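Local coordinates for protein aminoglycoside N(3)-acetyltransferase III (Serratia marcescens, PDB 7LAO) that transfers the acetyl group of acetyl-CoA to the 3-amino group of 2-deoxystreptamine antibiotics such as gentamicin, kanamycin and tobramycin, conferring resistance to them, at residues A[18-24]-A[50-56]; A[225-229]-A[259-264]; A[60-64]-A[93-99]; A[112-116]-A[130-136]. One frame throughout, in Å; residues are numbered along the deposited sequence.

Contact 1 (A[18-24]-A[50-56]); sequences VRPGDLI and AVGSAGT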
loop_
_atom_site.group_PDB
_atom_site.type_symbol
_atom_site.label_atom_id
_atom_site.label_comp_id
_atom_site.label_asym_id
_atom_site.label_seq_id
_atom_site.Cartn_x
_atom_site.Cartn_y
_atom_site.Cartn_z
ATOM N N VAL A 18 3.658 13.468 -12.314
ATOM C CA VAL A 18 3.860 12.108 -12.814
ATOM C C VAL A 18 4.472 12.179 -14.210
ATOM O O VAL A 18 4.075 13.011 -15.035
ATOM C CB VAL A 18 2.527 11.333 -12.840
ATOM C CG1 VAL A 18 2.723 9.855 -13.405
ATOM C CG2 VAL A 18 1.867 11.317 -11.431
ATOM N N ARG A 19 5.445 11.303 -14.485
ATOM C CA ARG A 19 6.182 11.338 -15.744
ATOM C C ARG A 19 6.303 9.937 -16.324
ATOM O O ARG A 19 6.279 8.949 -15.578
ATOM C CB ARG A 19 7.593 11.925 -15.557
ATOM C CG ARG A 19 7.642 13.417 -15.285
ATOM C CD ARG A 19 7.023 14.173 -16.467
ATOM N NE ARG A 19 7.008 15.606 -16.254
ATOM C CZ ARG A 19 6.013 16.291 -15.673
ATOM N NH1 ARG A 19 4.919 15.677 -15.208
ATOM N NH2 ARG A 19 6.129 17.613 -15.535
ATOM N N PRO A 20 6.405 9.823 -17.660
ATOM C CA PRO A 20 6.700 8.524 -18.278
ATOM C C PRO A 20 7.931 7.834 -17.687
ATOM O O PRO A 20 8.995 8.438 -17.488
ATOM C CB PRO A 20 6.902 8.878 -19.761
ATOM C CG PRO A 20 6.056 10.060 -19.974
ATOM C CD PRO A 20 6.135 10.861 -18.669
ATOM N N GLY A 21 7.774 6.544 -17.398
ATOM C CA GLY A 21 8.823 5.761 -16.771
ATOM C C GLY A 21 8.704 5.648 -15.271
ATOM O O GLY A 21 9.423 4.840 -14.659
ATOM N N ASP A 22 7.842 6.446 -14.642
ATOM C CA ASP A 22 7.779 6.476 -13.186
ATOM C C ASP A 22 7.251 5.171 -12.655
ATOM O O ASP A 22 6.434 4.502 -13.298
ATOM C CB ASP A 22 6.819 7.566 -12.693
ATOM C CG ASP A 22 7.459 8.939 -12.681
ATOM O OD1 ASP A 22 8.667 8.996 -12.986
ATOM O OD2 ASP A 22 6.746 9.949 -12.389
ATOM N N LEU A 23 7.662 4.864 -11.434
ATOM C CA LEU A 23 7.052 3.834 -10.610
ATOM C C LEU A 23 6.163 4.527 -9.573
ATOM O O LEU A 23 6.655 5.284 -8.735
ATOM C CB LEU A 23 8.145 3.001 -9.926
ATOM C CG LEU A 23 7.734 2.116 -8.750
ATOM C CD1 LEU A 23 6.807 0.994 -9.223
ATOM C CD2 LEU A 23 9.065 1.461 -8.165
ATOM N N ILE A 24 4.846 4.293 -9.650
ATOM C CA ILE A 24 3.867 4.994 -8.838
ATOM C C ILE A 24 3.118 3.980 -7.980
ATOM O O ILE A 24 2.509 3.042 -8.504
ATOM C CB ILE A 24 2.894 5.777 -9.738
ATOM C CG1 ILE A 24 3.710 6.745 -10.595
ATOM C CG2 ILE A 24 1.887 6.588 -8.873
ATOM C CD1 ILE A 24 4.400 7.791 -9.790
ATOM N N ALA A 50 -0.286 8.183 -18.123
ATOM C CA ALA A 50 0.659 9.107 -17.501
ATOM C C ALA A 50 2.062 8.485 -17.383
ATOM O O ALA A 50 3.072 9.179 -17.556
ATOM C CB ALA A 50 0.165 9.518 -16.113
ATOM N N VAL A 51 2.164 7.204 -17.025
ATOM C CA VAL A 51 3.520 6.637 -16.827
ATOM C C VAL A 51 4.087 5.932 -18.062
ATOM O O VAL A 51 5.266 5.503 -18.039
ATOM C CB VAL A 51 3.560 5.673 -15.623
ATOM C CG1 VAL A 51 3.139 6.436 -14.305
ATOM C CG2 VAL A 51 2.728 4.384 -15.927
ATOM N N GLY A 52 3.318 5.814 -19.150
ATOM C CA GLY A 52 3.798 5.136 -20.352
ATOM C C GLY A 52 3.990 3.646 -20.165
ATOM O O GLY A 52 3.781 3.073 -19.095
ATOM N N SER A 53 4.390 2.999 -21.264
ATOM C CA SER A 53 4.585 1.571 -21.235
ATOM C C SER A 53 5.792 1.198 -20.402
ATOM O O SER A 53 5.858 0.065 -19.941
ATOM C CB SER A 53 4.707 1.026 -22.660
ATOM O OG SER A 53 5.856 1.551 -23.289
ATOM N N ALA A 54 6.700 2.146 -20.104
ATOM C CA ALA A 54 7.869 1.823 -19.286
ATOM C C ALA A 54 7.635 2.015 -17.793
ATOM O O ALA A 54 8.457 1.548 -16.977
ATOM C CB ALA A 54 9.066 2.679 -19.714
ATOM N N GLY A 55 6.544 2.683 -17.412
ATOM C CA GLY A 55 6.233 2.901 -16.015
ATOM C C GLY A 55 5.586 1.695 -15.376
ATOM O O GLY A 55 5.058 0.780 -16.041
ATOM N N THR A 56 5.587 1.711 -14.059
ATOM C CA THR A 56 4.953 0.658 -13.287
ATOM C C THR A 56 3.984 1.279 -12.287
ATOM O O THR A 56 4.282 2.283 -11.652
ATOM C CB THR A 56 6.003 -0.198 -12.572
ATOM O OG1 THR A 56 6.766 -0.923 -13.549
ATOM C CG2 THR A 56 5.342 -1.229 -11.674
HETATM O O HOH W 1 2.936 12.030 -17.646
#
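Gly21 N donates an almost straight hydrogen bond (173°) to Val51 O, 2.8 Å away, tying the turn before strand 23-28 to the last turn of helix 40-51. Two further backbone bonds lead into the strand: Thr56 N reaches Asp22 O at 3.0 Å, and Ile24 N reaches Thr56 O at 2.9 Å. Thr56 bonds the residues on either side of Leu23, which makes Leu23 and Thr56 a parallel bridge, with Leu23 CD1 alongside Thr56 CG2 (3.6 Å). The apolar centre is Val51 CG1, set beside its backbone N by a chi1 of -60° and touching Val18 CG1 at 3.6 Å and Ile24 CG1 at 3.8 Å. Val18 CG1 also rests on Ala50 CB, while a water donates to both Val18 O and Ala50 O.

Behind this first shell is the type II turn 19-22, where Asp22 OD2 accepts Arg19 N from above the carboxylate plane and forms a salt bridge with Lys157. Gly52, the first residue beyond the helix, has positive phi and starts a type I turn. Here the helix of a beta-alpha-beta crossover returns to its second strand, 56-60, with strand 157-161 against Ile24 and Leu132 of helix 129-133 over Leu23 and Thr56.

Contact 2 (A[225-229]-A[259-264]); sequences VETIA and FGVTYL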
loop_
_atom_site.group_PDB
_atom_site.type_symbol
_atom_site.label_atom_id
_atom_site.label_comp_id
_atom_site.label_asym_id
_atom_site.label_seq_id
_atom_site.Cartn_x
_atom_site.Cartn_y
_atom_site.Cartn_z
ATOM N N VAL A 225 2.471 7.017 10.820
ATOM C CA VAL A 225 2.432 7.349 9.404
ATOM C C VAL A 225 1.918 8.777 9.225
ATOM O O VAL A 225 2.604 9.630 8.653
ATOM C CB VAL A 225 1.589 6.314 8.638
ATOM C CG1 VAL A 225 1.359 6.757 7.216
ATOM C CG2 VAL A 225 2.338 4.945 8.662
ATOM N N GLU A 226 0.754 9.070 9.808
ATOM C CA GLU A 226 0.173 10.399 9.715
ATOM C C GLU A 226 1.086 11.446 10.349
ATOM O O GLU A 226 1.305 12.526 9.780
ATOM C CB GLU A 226 -1.196 10.394 10.392
ATOM C CG GLU A 226 -1.879 11.720 10.370
ATOM C CD GLU A 226 -3.360 11.620 10.739
ATOM O OE1 GLU A 226 -4.024 12.662 10.740
ATOM O OE2 GLU A 226 -3.860 10.511 11.025
ATOM N N THR A 227 1.615 11.149 11.536
ATOM C CA THR A 227 2.469 12.123 12.206
ATOM C C THR A 227 3.657 12.473 11.311
ATOM O O THR A 227 3.946 13.649 11.073
ATOM C CB THR A 227 2.925 11.565 13.568
ATOM O OG1 THR A 227 1.774 11.328 14.385
ATOM C CG2 THR A 227 3.839 12.545 14.325
ATOM N N ILE A 228 4.290 11.459 10.726
ATOM C CA ILE A 228 5.508 11.673 9.950
ATOM C C ILE A 228 5.208 12.387 8.637
ATOM O O ILE A 228 5.933 13.311 8.240
ATOM C CB ILE A 228 6.225 10.336 9.708
ATOM C CG1 ILE A 228 6.809 9.817 11.029
ATOM C CG2 ILE A 228 7.344 10.528 8.710
ATOM C CD1 ILE A 228 7.194 8.364 10.975
ATOM N N ALA A 229 4.132 11.979 7.948
ATOM C CA ALA A 229 3.782 12.608 6.685
ATOM C C ALA A 229 3.472 14.072 6.877
ATOM O O ALA A 229 3.898 14.911 6.075
ATOM C CB ALA A 229 2.582 11.898 6.043
ATOM N N PHE A 259 13.333 10.708 5.586
ATOM C CA PHE A 259 12.817 11.644 6.573
ATOM C C PHE A 259 12.210 10.903 7.748
ATOM O O PHE A 259 12.447 11.247 8.905
ATOM C CB PHE A 259 11.757 12.558 5.950
ATOM C CG PHE A 259 11.136 13.485 6.956
ATOM C CD1 PHE A 259 9.993 13.135 7.673
ATOM C CD2 PHE A 259 11.764 14.704 7.248
ATOM C CE1 PHE A 259 9.472 14.077 8.655
ATOM C CE2 PHE A 259 11.218 15.585 8.174
ATOM C CZ PHE A 259 10.096 15.255 8.866
ATOM N N GLY A 260 11.390 9.902 7.462
ATOM C CA GLY A 260 10.710 9.174 8.516
ATOM C C GLY A 260 11.681 8.473 9.456
ATOM O O GLY A 260 11.476 8.462 10.674
ATOM N N VAL A 261 12.764 7.912 8.910
ATOM C CA VAL A 261 13.747 7.250 9.769
ATOM C C VAL A 261 14.436 8.293 10.657
ATOM O O VAL A 261 14.596 8.094 11.865
ATOM C CB VAL A 261 14.753 6.438 8.910
ATOM C CG1 VAL A 261 15.875 5.806 9.776
ATOM C CG2 VAL A 261 14.061 5.317 8.165
ATOM N N THR A 262 14.813 9.431 10.068
ATOM C CA THR A 262 15.422 10.531 10.807
ATOM C C THR A 262 14.491 11.040 11.906
ATOM O O THR A 262 14.905 11.237 13.051
ATOM C CB THR A 262 15.735 11.673 9.824
ATOM O OG1 THR A 262 16.585 11.183 8.782
ATOM C CG2 THR A 262 16.402 12.861 10.527
ATOM N N TYR A 263 13.238 11.323 11.536
ATOM C CA TYR A 263 12.210 11.737 12.486
ATOM C C TYR A 263 12.111 10.762 13.647
ATOM O O TYR A 263 12.105 11.165 14.815
ATOM C CB TYR A 263 10.841 11.830 11.757
ATOM C CG TYR A 263 9.729 12.378 12.663
ATOM C CD1 TYR A 263 9.460 13.742 12.708
ATOM C CD2 TYR A 263 8.989 11.537 13.505
ATOM C CE1 TYR A 263 8.454 14.285 13.556
ATOM C CE2 TYR A 263 7.988 12.072 14.367
ATOM C CZ TYR A 263 7.731 13.439 14.378
ATOM O OH TYR A 263 6.761 13.948 15.214
ATOM N N LEU A 264 11.980 9.467 13.344
ATOM C CA LEU A 264 11.809 8.494 14.418
ATOM C C LEU A 264 13.054 8.419 15.305
ATOM O O LEU A 264 12.950 8.235 16.529
ATOM C CB LEU A 264 11.466 7.118 13.839
ATOM C CG LEU A 264 10.019 6.937 13.328
ATOM C CD1 LEU A 264 9.854 5.650 12.526
ATOM C CD2 LEU A 264 9.001 6.972 14.472
#
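Ile228 enters helix 253-268 as a knob into a hole formed by Phe259, Gly260, Tyr263 and Leu264, and its three outer carbons divide the walls between them. CG2, anti to the backbone N, presses on Gly260 CA at 3.6 Å; at glycine the two backbones come nearest, with Ile228 CA and Gly260 CA 5.9 Å apart. The same methyl lies in the plane of the Phe259 ring at its edge, 3.9 Å from CD1. The Ile228 and Tyr263 side chains run obliquely to each other, with Ile228 CG1 3.7 Å from Tyr263 CD2. Beyond it, Ile228 CD1 ends against Leu264 CG at 3.9 Å, the two side chains meeting at about a right angle.

Polar atoms take part through van der Waals contact alone, for no hydrogen bond joins the two segments. Tyr263 OH sits 3.4 Å from the methyl CG2 of Thr227, whose hydroxyl is bonded to Asp223 O, just ahead of its helix. Ile228 O approaches Phe259 CE1 at 3.6 Å.

Farther along the same two helices, Tyr232 meets Phe259 edge-to-face and His267 stacks on Tyr263. The short axes pass 10.2 Å apart at 103°, a nearly perpendicular helix-helix crossing. Helix 170-177 lies against both partners, through Leu171 on Ile228 and Ile177 on Val261, while Ala231 of helix 224-233 extends the packing onto Phe259 and Tyr263.

Contact 3 (A[60-64]-A[93-99]); sequences YASWD and SGTYPGF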
loop_
_atom_site.group_PDB
_atom_site.type_symbol
_atom_site.label_atom_id
_atom_site.label_comp_id
_atom_site.label_asym_id
_atom_site.label_seq_id
_atom_site.Cartn_x
_atom_site.Cartn_y
_atom_site.Cartn_z
ATOM N N TYR A 60 -1.814 -1.308 -2.942
ATOM C CA TYR A 60 -1.867 -2.143 -1.743
ATOM C C TYR A 60 -3.213 -2.848 -1.718
ATOM O O TYR A 60 -4.221 -2.285 -1.291
ATOM C CB TYR A 60 -1.638 -1.280 -0.514
ATOM C CG TYR A 60 -1.492 -1.940 0.818
ATOM C CD1 TYR A 60 -1.258 -3.319 0.957
ATOM C CD2 TYR A 60 -1.603 -1.173 1.967
ATOM C CE1 TYR A 60 -1.134 -3.896 2.224
ATOM C CE2 TYR A 60 -1.486 -1.728 3.226
ATOM C CZ TYR A 60 -1.237 -3.080 3.359
ATOM O OH TYR A 60 -1.130 -3.614 4.620
ATOM N N ALA A 61 -3.233 -4.106 -2.187
ATOM C CA ALA A 61 -4.511 -4.778 -2.437
ATOM C C ALA A 61 -5.028 -5.508 -1.202
ATOM O O ALA A 61 -6.225 -5.465 -0.900
ATOM C CB ALA A 61 -4.375 -5.769 -3.598
ATOM N N SER A 62 -4.156 -6.233 -0.516
ATOM C CA SER A 62 -4.549 -6.983 0.689
ATOM C C SER A 62 -5.660 -7.959 0.276
ATOM O O SER A 62 -5.661 -8.461 -0.863
ATOM C CB SER A 62 -4.910 -6.027 1.819
ATOM O OG SER A 62 -5.447 -6.743 2.934
ATOM N N TRP A 63 -6.636 -8.227 1.137
ATOM C CA TRP A 63 -7.597 -9.290 0.864
ATOM C C TRP A 63 -8.878 -9.007 1.639
ATOM O O TRP A 63 -8.817 -8.715 2.836
ATOM C CB TRP A 63 -6.979 -10.638 1.278
ATOM C CG TRP A 63 -7.781 -11.905 0.966
ATOM C CD1 TRP A 63 -8.781 -12.052 0.056
ATOM C CD2 TRP A 63 -7.623 -13.176 1.604
ATOM N NE1 TRP A 63 -9.255 -13.358 0.068
ATOM C CE2 TRP A 63 -8.556 -14.066 1.014
ATOM C CE3 TRP A 63 -6.774 -13.656 2.611
ATOM C CZ2 TRP A 63 -8.671 -15.394 1.405
ATOM C CZ3 TRP A 63 -6.880 -14.980 2.993
ATOM C CH2 TRP A 63 -7.826 -15.837 2.391
ATOM N N ASP A 64 -10.034 -9.143 0.974
ATOM C CA ASP A 64 -11.311 -8.892 1.629
ATOM C C ASP A 64 -11.733 -9.999 2.596
ATOM O O ASP A 64 -12.729 -9.814 3.305
ATOM C CB ASP A 64 -12.411 -8.648 0.571
ATOM C CG ASP A 64 -12.703 -9.874 -0.307
ATOM O OD1 ASP A 64 -13.872 -10.037 -0.701
ATOM O OD2 ASP A 64 -11.789 -10.680 -0.601
ATOM N N SER A 93 -9.362 -13.739 -5.626
ATOM C CA SER A 93 -9.747 -13.257 -4.313
ATOM C C SER A 93 -9.860 -11.738 -4.314
ATOM O O SER A 93 -9.048 -11.031 -4.916
ATOM C CB SER A 93 -8.760 -13.733 -3.251
ATOM O OG SER A 93 -8.520 -15.119 -3.345
ATOM N N GLY A 94 -10.886 -11.244 -3.644
ATOM C CA GLY A 94 -11.133 -9.824 -3.596
ATOM C C GLY A 94 -10.075 -9.066 -2.822
ATOM O O GLY A 94 -9.272 -9.614 -2.073
ATOM N N THR A 95 -10.067 -7.764 -3.037
ATOM C CA THR A 95 -9.149 -6.848 -2.360
ATOM C C THR A 95 -9.824 -6.312 -1.116
ATOM O O THR A 95 -11.050 -6.331 -1.003
ATOM C CB THR A 95 -8.781 -5.702 -3.291
ATOM O OG1 THR A 95 -9.992 -5.080 -3.733
ATOM C CG2 THR A 95 -8.094 -6.268 -4.485
ATOM N N TYR A 96 -9.032 -5.870 -0.174
ATOM C CA TYR A 96 -9.610 -5.235 0.998
ATOM C C TYR A 96 -10.260 -3.903 0.618
ATOM O O TYR A 96 -9.551 -2.982 0.188
ATOM C CB TYR A 96 -8.539 -5.010 2.045
ATOM C CG TYR A 96 -9.047 -4.317 3.297
ATOM C CD1 TYR A 96 -10.049 -4.880 4.068
ATOM C CD2 TYR A 96 -8.514 -3.100 3.703
ATOM C CE1 TYR A 96 -10.499 -4.258 5.215
ATOM C CE2 TYR A 96 -8.968 -2.467 4.846
ATOM C CZ TYR A 96 -9.952 -3.051 5.598
ATOM O OH TYR A 96 -10.396 -2.434 6.740
ATOM N N PRO A 97 -11.578 -3.743 0.781
ATOM C CA PRO A 97 -12.234 -2.499 0.332
ATOM C C PRO A 97 -11.694 -1.231 0.985
ATOM O O PRO A 97 -11.795 -0.154 0.380
ATOM C CB PRO A 97 -13.709 -2.723 0.701
ATOM C CG PRO A 97 -13.845 -4.211 0.861
ATOM C CD PRO A 97 -12.534 -4.688 1.384
ATOM N N GLY A 98 -11.117 -1.322 2.187
ATOM C CA GLY A 98 -10.649 -0.131 2.871
ATOM C C GLY A 98 -9.483 0.561 2.197
ATOM O O GLY A 98 -9.210 1.723 2.507
ATOM N N PHE A 99 -8.781 -0.121 1.292
ATOM C CA PHE A 99 -7.651 0.456 0.579
ATOM C C PHE A 99 -8.033 0.986 -0.801
ATOM O O PHE A 99 -7.151 1.485 -1.522
ATOM C CB PHE A 99 -6.507 -0.573 0.452
ATOM C CG PHE A 99 -5.955 -1.027 1.777
ATOM C CD1 PHE A 99 -6.123 -0.239 2.918
ATOM C CD2 PHE A 99 -5.268 -2.230 1.887
ATOM C CE1 PHE A 99 -5.611 -0.633 4.150
ATOM C CE2 PHE A 99 -4.751 -2.653 3.111
ATOM C CZ PHE A 99 -4.921 -1.867 4.248
HETATM O O HOH W 2 -11.727 -13.011 -1.664
#
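Phe99 meets Tyr60 from CB along the CD2-CE2-CZ side of its ring. Its CB lies 3.3 Å from Tyr60 O; CG and CD2 stay close to the same carbonyl oxygen, CD2 while also touching Ser62 CB. At CE2 the ring settles over one face of Tyr60, 3.4 Å from Tyr60 CE2, and CZ lies near Tyr60 CE2 as well. The result is an offset stack, with centroids 4.3 Å apart and planes inclined by 21°. Tyr96 CD2 covers the opposite face of Phe99, over its centre, so the phenyl ring lies between two tyrosines.

Both segments belong to the long excursion between strand 56-60 and helix 102-108; here its outgoing and returning arms meet just beyond the central sheet. Tyr60 OH makes a weak hydrogen bond to a bound buffer molecule, consistent with a pocket beside this stack.

Tyr96 N donates to Ala61 O at 2.9 Å, nearly in line with the carbonyl, and Asp64 N meets Gly94 O from above its carbonyl plane (3.2 Å). Gly94 O also lies at the edge of the Trp63 indole, near CD1. One water accepts from Trp63 NE1 and Gly94 N and donates to Asp64 OD2 at 2.6 Å.

Contact 4 (A[112-116]-A[130-136]); sequences ARRSA and ATLTEPH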
loop_
_atom_site.group_PDB
_atom_site.type_symbol
_atom_site.label_atom_id
_atom_site.label_comp_id
_atom_site.label_asym_id
_atom_site.label_seq_id
_atom_site.Cartn_x
_atom_site.Cartn_y
_atom_site.Cartn_z
ATOM N N ALA A 112 -1.099 -7.452 -15.152
ATOM C CA ALA A 112 -0.911 -7.151 -13.739
ATOM C C ALA A 112 -0.537 -8.425 -12.995
ATOM O O ALA A 112 -0.885 -9.527 -13.408
ATOM C CB ALA A 112 -2.176 -6.535 -13.114
ATOM N N ARG A 113 0.231 -8.272 -11.910
ATOM C CA ARG A 113 0.617 -9.404 -11.076
ATOM C C ARG A 113 0.281 -9.061 -9.635
ATOM O O ARG A 113 0.129 -7.891 -9.279
ATOM C CB ARG A 113 2.116 -9.727 -11.209
ATOM C CG ARG A 113 2.629 -9.663 -12.656
ATOM C CD ARG A 113 4.096 -10.234 -12.787
ATOM N NE ARG A 113 4.131 -11.657 -12.447
ATOM C CZ ARG A 113 3.899 -12.672 -13.287
ATOM N NH1 ARG A 113 3.580 -12.461 -14.565
ATOM N NH2 ARG A 113 3.962 -13.918 -12.826
ATOM N N ARG A 114 0.159 -10.087 -8.806
ATOM C CA ARG A 114 -0.262 -9.898 -7.424
ATOM C C ARG A 114 0.671 -10.678 -6.523
ATOM O O ARG A 114 1.078 -11.783 -6.868
ATOM C CB ARG A 114 -1.707 -10.381 -7.174
ATOM C CG ARG A 114 -2.270 -9.910 -5.861
ATOM C CD ARG A 114 -3.652 -10.513 -5.654
ATOM N NE ARG A 114 -4.366 -9.967 -4.489
ATOM C CZ ARG A 114 -5.657 -10.218 -4.274
ATOM N NH1 ARG A 114 -6.313 -10.942 -5.162
ATOM N NH2 ARG A 114 -6.300 -9.723 -3.217
ATOM N N SER A 115 1.009 -10.097 -5.378
ATOM C CA SER A 115 1.935 -10.765 -4.474
ATOM C C SER A 115 1.198 -11.791 -3.606
ATOM O O SER A 115 -0.016 -11.719 -3.403
ATOM C CB SER A 115 2.660 -9.713 -3.624
ATOM O OG SER A 115 1.924 -9.395 -2.470
ATOM N N ALA A 116 1.952 -12.766 -3.097
ATOM C CA ALA A 116 1.361 -13.944 -2.461
ATOM C C ALA A 116 1.136 -13.800 -0.957
ATOM O O ALA A 116 0.624 -14.743 -0.341
ATOM C CB ALA A 116 2.242 -15.185 -2.710
ATOM N N ALA A 130 6.825 -8.296 -11.576
ATOM C CA ALA A 130 7.303 -9.483 -10.847
ATOM C C ALA A 130 8.381 -9.097 -9.824
ATOM O O ALA A 130 8.395 -9.597 -8.690
ATOM C CB ALA A 130 7.875 -10.520 -11.809
ATOM N N THR A 131 9.298 -8.223 -10.226
ATOM C CA THR A 131 10.296 -7.685 -9.277
ATOM C C THR A 131 9.626 -7.189 -7.984
ATOM O O THR A 131 10.061 -7.520 -6.874
ATOM C CB THR A 131 11.088 -6.541 -9.949
ATOM O OG1 THR A 131 11.791 -7.033 -11.078
ATOM C CG2 THR A 131 12.138 -5.840 -8.942
ATOM N N LEU A 132 8.528 -6.436 -8.109
ATOM C CA LEU A 132 7.903 -5.890 -6.914
ATOM C C LEU A 132 7.149 -6.956 -6.125
ATOM O O LEU A 132 7.264 -6.990 -4.878
ATOM C CB LEU A 132 6.978 -4.722 -7.272
ATOM C CG LEU A 132 7.806 -3.543 -7.769
ATOM C CD1 LEU A 132 6.926 -2.418 -8.464
ATOM C CD2 LEU A 132 8.592 -2.963 -6.605
ATOM N N THR A 133 6.427 -7.867 -6.820
ATOM C CA THR A 133 5.488 -8.755 -6.144
ATOM C C THR A 133 6.093 -10.063 -5.634
ATOM O O THR A 133 5.393 -10.808 -4.930
ATOM C CB THR A 133 4.298 -9.069 -7.071
ATOM O OG1 THR A 133 4.774 -9.630 -8.293
ATOM C CG2 THR A 133 3.531 -7.754 -7.402
ATOM N N GLU A 134 7.354 -10.377 -5.974
ATOM C CA GLU A 134 8.018 -11.587 -5.482
ATOM C C GLU A 134 9.423 -11.226 -5.004
ATOM O O GLU A 134 10.157 -10.537 -5.735
ATOM C CB GLU A 134 8.116 -12.641 -6.609
ATOM C CG GLU A 134 6.787 -13.213 -7.083
ATOM C CD GLU A 134 6.975 -14.213 -8.228
ATOM O OE1 GLU A 134 6.587 -13.904 -9.391
ATOM O OE2 GLU A 134 7.576 -15.293 -7.959
ATOM N N PRO A 135 9.874 -11.732 -3.836
ATOM C CA PRO A 135 9.119 -12.573 -2.907
ATOM C C PRO A 135 8.232 -11.775 -1.963
ATOM O O PRO A 135 8.368 -10.542 -1.868
ATOM C CB PRO A 135 10.238 -13.327 -2.152
ATOM C CG PRO A 135 11.331 -12.292 -2.095
ATOM C CD PRO A 135 11.245 -11.479 -3.365
ATOM N N HIS A 136 7.294 -12.430 -1.285
ATOM C CA HIS A 136 6.447 -11.681 -0.335
ATOM C C HIS A 136 6.027 -12.695 0.726
ATOM O O HIS A 136 5.002 -13.360 0.595
ATOM C CB HIS A 136 5.242 -10.982 -0.947
ATOM C CG HIS A 136 4.686 -9.882 -0.078
ATOM N ND1 HIS A 136 3.579 -9.123 -0.423
ATOM C CD2 HIS A 136 5.100 -9.403 1.130
ATOM C CE1 HIS A 136 3.324 -8.257 0.538
ATOM N NE2 HIS A 136 4.234 -8.391 1.483
HETATM O O HOH W 3 4.535 -12.049 -9.585
HETATM O O HOH W 4 4.591 -13.229 -4.129
#
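A chi1 of -161° swings the His136 ring opposite its backbone N, and Ser115 OG, placed between its own N and carbonyl carbon at 87°, lies at the edge of that ring. Ser115 OG and His136 ND1 are hydrogen-bonded at 2.6 Å; either could be the donor. Each group has a second partner, since Ser115 OG also bonds Met122 N and His136 NE2 bonds Ala141 O. The imidazole is therefore gripped through both nitrogens, which fixes its rotation.

Next to this pair, Ser115 CB packs on Thr133 O at 3.2 Å and on Thr133 CB. Thr133 O accepts a hydrogen bond from a water, which itself accepts one from Ala116 N, so the C-terminal end of helix 129-133 is bridged to the loop after strand 113-114.

Arg113 CD rests on Ala130 N at 3.6 Å, and the bend at chi3 (64°) then turns NE toward Ala130 CB and a second water. This water, in the guanidinium plane, accepts from Arg113 NE at 2.9 Å and donates to Thr133 OG1 and Glu134 OE1. Arg113 NH2 and Glu134 OE1 themselves stay 4.3 Å apart, beyond a salt bridge, though their opposite charges should still attract. Thr133 OG1 also bonds Ala129 O, one turn back in its helix.

Strand 113-114 forms an edge of the mixed sheet and pairs with strand 122-125, whose Ala124 and Met122 touch Thr133 and His136. Leu132, on the same short helix, packs against Met58 of strand 56-60.

Overall arrangement
Contacts 1 and 4 meet on the mixed sheet: Leu132 CD1 of contact 4 packs on Leu23 CD1 of contact 1 at 3.5 Å, although their centres are 18 Å apart. Strand 56-60 carries the chain from contact 1 straight into contact 3. Contacts 3 and 4, with centres 15 Å apart, are tied by Arg114, whose NH2 probably bonds Ser62 O and whose NH1 probably bonds Ser93 O, both at 2.7 Å. Contact 2 stands apart, across the chain's centre from contacts 3 and 4; its nearest atoms are about 9 Å from contact 3. Contact 3 reaches the bound buffer molecule, about 3 Å from the Tyr60 side chain; probably from the crystallisation liquor, it suggests a pocket at most.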